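Local coordinates for toxin protein (Yersinia entomophaga, PDB 6AQK) that probably acts as an ADP-ribosyltransferase toxin, transferring ADP-ribose from NAD+ onto target molecules, at residues A[56-61]-A[74-79]. Sequence-based numbering, arbitrary orientation.
With PT (platinum (II) ion), chain D.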
ATOM      1  N   SER A  56      14.621  10.338  14.835  1.00 43.43           N
ATOM      2  CA  SER A  56      14.906  11.582  14.159  1.00 47.26           C
ATOM      3  C   SER A  56      14.350  11.672  12.698  1.00 42.59           C
ATOM      4  O   SER A  56      13.650  12.631  12.287  1.00 39.92           O
ATOM      5  CB  SER A  56      16.413  11.827  14.210  1.00 51.31           C
ATOM      6  OG  SER A  56      16.670  13.015  13.498  1.00 61.57           O
ATOM      7  N   LYS A  57      14.589  10.606  11.951  1.00 40.91           N
ATOM      8  CA  LYS A  57      14.060  10.479  10.611  1.00 38.51           C
ATOM      9  C   LYS A  57      12.538  10.412  10.618  1.00 38.01           C
ATOM     10  O   LYS A  57      11.870  11.069   9.831  1.00 40.11           O
ATOM     11  CB  LYS A  57      14.606   9.169   9.987  1.00 41.23           C
ATOM     12  CG  LYS A  57      14.255   8.971   8.508  1.00 45.36           C
ATOM     13  CD  LYS A  57      14.636  10.202   7.677  1.00 49.89           C
ATOM     14  CE  LYS A  57      15.385   9.808   6.429  1.00 60.04           C
ATOM     15  NZ  LYS A  57      15.990  11.030   5.845  1.00 61.44           N
ATOM     16  N   TRP A  58      12.000   9.581  11.514  1.00 38.70           N
ATOM     17  CA  TRP A  58      10.552   9.436  11.637  1.00 39.50           C
ATOM     18  C   TRP A  58       9.900  10.810  11.886  1.00 38.25           C
ATOM     19  O   TRP A  58       8.910  11.184  11.214  1.00 34.13           O
ATOM     20  CB  TRP A  58      10.257   8.436  12.763  1.00 37.84           C
ATOM     21  CG  TRP A  58       8.816   8.150  12.991  1.00 35.15           C
ATOM     22  CD1 TRP A  58       7.766   8.261  12.093  1.00 34.73           C
ATOM     23  CD2 TRP A  58       8.269   7.690  14.205  1.00 31.00           C
ATOM     24  NE1 TRP A  58       6.583   7.876  12.719  1.00 37.90           N
ATOM     25  CE2 TRP A  58       6.886   7.519  14.016  1.00 30.94           C
ATOM     26  CE3 TRP A  58       8.828   7.400  15.456  1.00 33.86           C
ATOM     27  CZ2 TRP A  58       6.034   7.124  15.077  1.00 34.36           C
ATOM     28  CZ3 TRP A  58       8.020   7.018  16.462  1.00 33.79           C
ATOM     29  CH2 TRP A  58       6.619   6.870  16.276  1.00 33.52           C
ATOM     30  N   ALA A  59      10.489  11.591  12.795  1.00 36.61           N
ATOM     31  CA  ALA A  59       9.914  12.928  13.128  1.00 38.12           C
ATOM     32  C   ALA A  59       9.902  13.835  11.898  1.00 37.55           C
ATOM     33  O   ALA A  59       8.916  14.538  11.601  1.00 38.47           O
ATOM     34  CB  ALA A  59      10.678  13.561  14.304  1.00 39.82           C
ATOM     35  N   GLU A  60      10.986  13.783  11.150  1.00 42.66           N
ATOM     36  CA  GLU A  60      11.121  14.582   9.935  1.00 45.73           C
ATOM     37  C   GLU A  60      10.020  14.249   8.968  1.00 38.84           C
ATOM     38  O   GLU A  60       9.326  15.161   8.495  1.00 42.49           O
ATOM     39  CB  GLU A  60      12.496  14.319   9.350  1.00 50.82           C
ATOM     40  CG  GLU A  60      12.883  14.947   8.019  1.00 58.97           C
ATOM     41  CD  GLU A  60      14.267  14.423   7.595  1.00 61.26           C
ATOM     42  OE1 GLU A  60      15.168  14.289   8.465  1.00 59.81           O
ATOM     43  OE2 GLU A  60      14.431  14.058   6.426  1.00 68.42           O
ATOM     44  N   ILE A  61       9.798  12.947   8.732  1.00 36.98           N
ATOM     45  CA  ILE A  61       8.745  12.543   7.782  1.00 34.16           C
ATOM     46  C   ILE A  61       7.331  12.928   8.302  1.00 36.11           C
ATOM     47  O   ILE A  61       6.460  13.457   7.572  1.00 33.57           O
ATOM     48  CB  ILE A  61       8.823  11.063   7.534  1.00 35.35           C
ATOM     49  CG1 ILE A  61      10.163  10.699   6.910  1.00 39.22           C
ATOM     50  CG2 ILE A  61       7.670  10.543   6.656  1.00 34.31           C
ATOM     51  CD1 ILE A  61      10.534   9.282   7.270  1.00 39.34           C
ATOM     52  N   HIS A  74      10.143   8.891  22.091  1.00 44.34           N
ATOM     53  CA  HIS A  74      10.477   7.535  22.390  1.00 43.60           C
ATOM     54  C   HIS A  74       9.224   6.794  22.799  1.00 45.38           C
ATOM     55  O   HIS A  74       9.055   5.637  22.406  1.00 40.76           O
ATOM     56  CB  HIS A  74      11.573   7.436  23.480  1.00 48.67           C
ATOM     57  CG  HIS A  74      11.504   6.179  24.285  1.00 54.81           C
ATOM     58  ND1 HIS A  74      12.145   5.017  23.913  1.00 63.30           N
ATOM     59  CD2 HIS A  74      10.862   5.898  25.446  1.00 68.12           C
ATOM     60  CE1 HIS A  74      11.899   4.072  24.805  1.00 66.13           C
ATOM     61  NE2 HIS A  74      11.127   4.583  25.750  1.00 70.34           N
ATOM     62  N   ASP A  75       8.331   7.442  23.567  1.00 50.65           N
ATOM     63  CA  ASP A  75       7.017   6.827  23.945  1.00 48.14           C
ATOM     64  C   ASP A  75       6.155   6.480  22.721  1.00 40.22           C
ATOM     65  O   ASP A  75       5.494   5.430  22.676  1.00 40.43           O
ATOM     66  CB  ASP A  75       6.147   7.739  24.836  1.00 45.05           C
ATOM     67  CG  ASP A  75       6.772   8.001  26.207  1.00 59.60           C
ATOM     68  OD1 ASP A  75       7.593   7.181  26.666  1.00 56.87           O
ATOM     69  OD2 ASP A  75       6.445   9.042  26.816  1.00 62.16           O
ATOM     70  N   LYS A  76       6.117   7.380  21.757  1.00 39.61           N
ATOM     71  CA  LYS A  76       5.298   7.130  20.623  1.00 37.66           C
ATOM     72  C   LYS A  76       5.972   6.009  19.811  1.00 38.16           C
ATOM     73  O   LYS A  76       5.286   5.121  19.249  1.00 35.05           O
ATOM     74  CB  LYS A  76       5.066   8.419  19.862  1.00 40.58           C
ATOM     75  CG  LYS A  76       3.916   8.405  18.907  1.00 44.18           C
ATOM     76  CD  LYS A  76       2.620   8.362  19.654  1.00 49.21           C
ATOM     77  CE  LYS A  76       1.459   8.437  18.692  1.00 49.56           C
ATOM     78  NZ  LYS A  76       0.167   8.503  19.423  1.00 47.35           N
ATOM     79  N   PHE A  77       7.317   5.985  19.844  1.00 37.80           N
ATOM     80  CA  PHE A  77       8.083   4.937  19.165  1.00 39.26           C
ATOM     81  C   PHE A  77       7.668   3.589  19.704  1.00 40.17           C
ATOM     82  O   PHE A  77       7.395   2.653  18.950  1.00 35.80           O
ATOM     83  CB  PHE A  77       9.617   5.130  19.327  1.00 43.72           C
ATOM     84  CG  PHE A  77      10.425   3.999  18.728  1.00 41.46           C
ATOM     85  CD1 PHE A  77      10.723   3.985  17.385  1.00 42.43           C
ATOM     86  CD2 PHE A  77      10.827   2.928  19.505  1.00 46.30           C
ATOM     87  CE1 PHE A  77      11.406   2.904  16.810  1.00 46.49           C
ATOM     88  CE2 PHE A  77      11.509   1.857  18.954  1.00 47.41           C
ATOM     89  CZ  PHE A  77      11.801   1.842  17.598  1.00 46.47           C
ATOM     90  N   ILE A  78       7.649   3.473  21.031  1.00 41.75           N
ATOM     91  CA  ILE A  78       7.295   2.194  21.664  1.00 42.33           C
ATOM     92  C   ILE A  78       5.860   1.796  21.379  1.00 38.09           C
ATOM     93  O   ILE A  78       5.599   0.624  21.105  1.00 38.29           O
ATOM     94  CB  ILE A  78       7.609   2.195  23.185  1.00 42.29           C
ATOM     95  CG1 ILE A  78       9.127   2.326  23.405  1.00 43.37           C
ATOM     96  CG2 ILE A  78       7.099   0.904  23.832  1.00 45.40           C
ATOM     97  CD1 ILE A  78       9.963   1.165  22.870  1.00 47.89           C
ATOM     98  N   GLU A  79       4.952   2.772  21.400  1.00 34.53           N
ATOM     99  CA  GLU A  79       3.555   2.481  21.127  1.00 38.84           C
ATOM    100  C   GLU A  79       3.337   1.905  19.691  1.00 32.05           C
ATOM    101  O   GLU A  79       2.632   0.871  19.508  1.00 33.52           O
ATOM    102  CB  GLU A  79       2.731   3.717  21.395  1.00 41.68           C
ATOM    103  CG  GLU A  79       1.214   3.614  21.194  1.00 44.72           C
ATOM    104  CD  GLU A  79       0.568   4.999  21.074  1.00 56.19           C
ATOM    105  OE1 GLU A  79       1.126   6.007  21.541  1.00 63.57           O
ATOM    106  OE2 GLU A  79      -0.517   5.106  20.493  1.00 63.83           O
TER
HETATM  107 PT    PT D1003      14.179   5.168  22.689  1.00 95.41          PT
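Trp58 bridges helices 51-63 and 74-90 by driving the far edge of its six-membered ring against the backbone at Lys76 and Phe77. CZ3 of Trp58 lies 3.4 Å from CA of Phe77, and the neighbouring CH2 of Trp58 lies 3.7 Å from the carbonyl carbon of Lys76. Both backbone atoms sit near the plane of the indole, which therefore meets the second helix edge-on instead of lying flat over it. Side-chain contacts flank this point: CZ3 of Trp58 is 3.8 Å from CB of Phe77, and its CH2 is 4.1 Å from CG of Lys76. The Trp58 CZ3 also stands at the edge of the Phe77 ring, near its plane, so the two aromatic rings do not stack on each other. CB of Trp58 already faces the second helix, and an anti chi1 (-178°) carries the indole on in that direction, across the 9.1 Å between CA of Trp58 and CA of Phe77.

Helix 27-39 holds the indole from another quarter: NE1 of Trp58 donates to the backbone O of Tyr29, and its ring meets Phe33 edge-to-face. Phe77 packs against Phe54, one helical turn before Trp58. Besides its carbonyl group, Lys76 offers the base of its chain, CG; bent at chi2 (70°), it carries NZ away to salt bridges with OE2 of Glu26 and, more weakly, OE1 of Glu79 at 3.4 Å. On the first turn of the same helix, His74, whose CB is turned away from segment 56-61, binds a platinum ion through ND1 at 2.4 Å, with Met51 as the other protein ligand.

Between these two segments the adhesion is thus apolar and van der Waals in kind, while the hydrogen bond from the indole NH satisfies its buried polar group and probably restrains the ring's rotation.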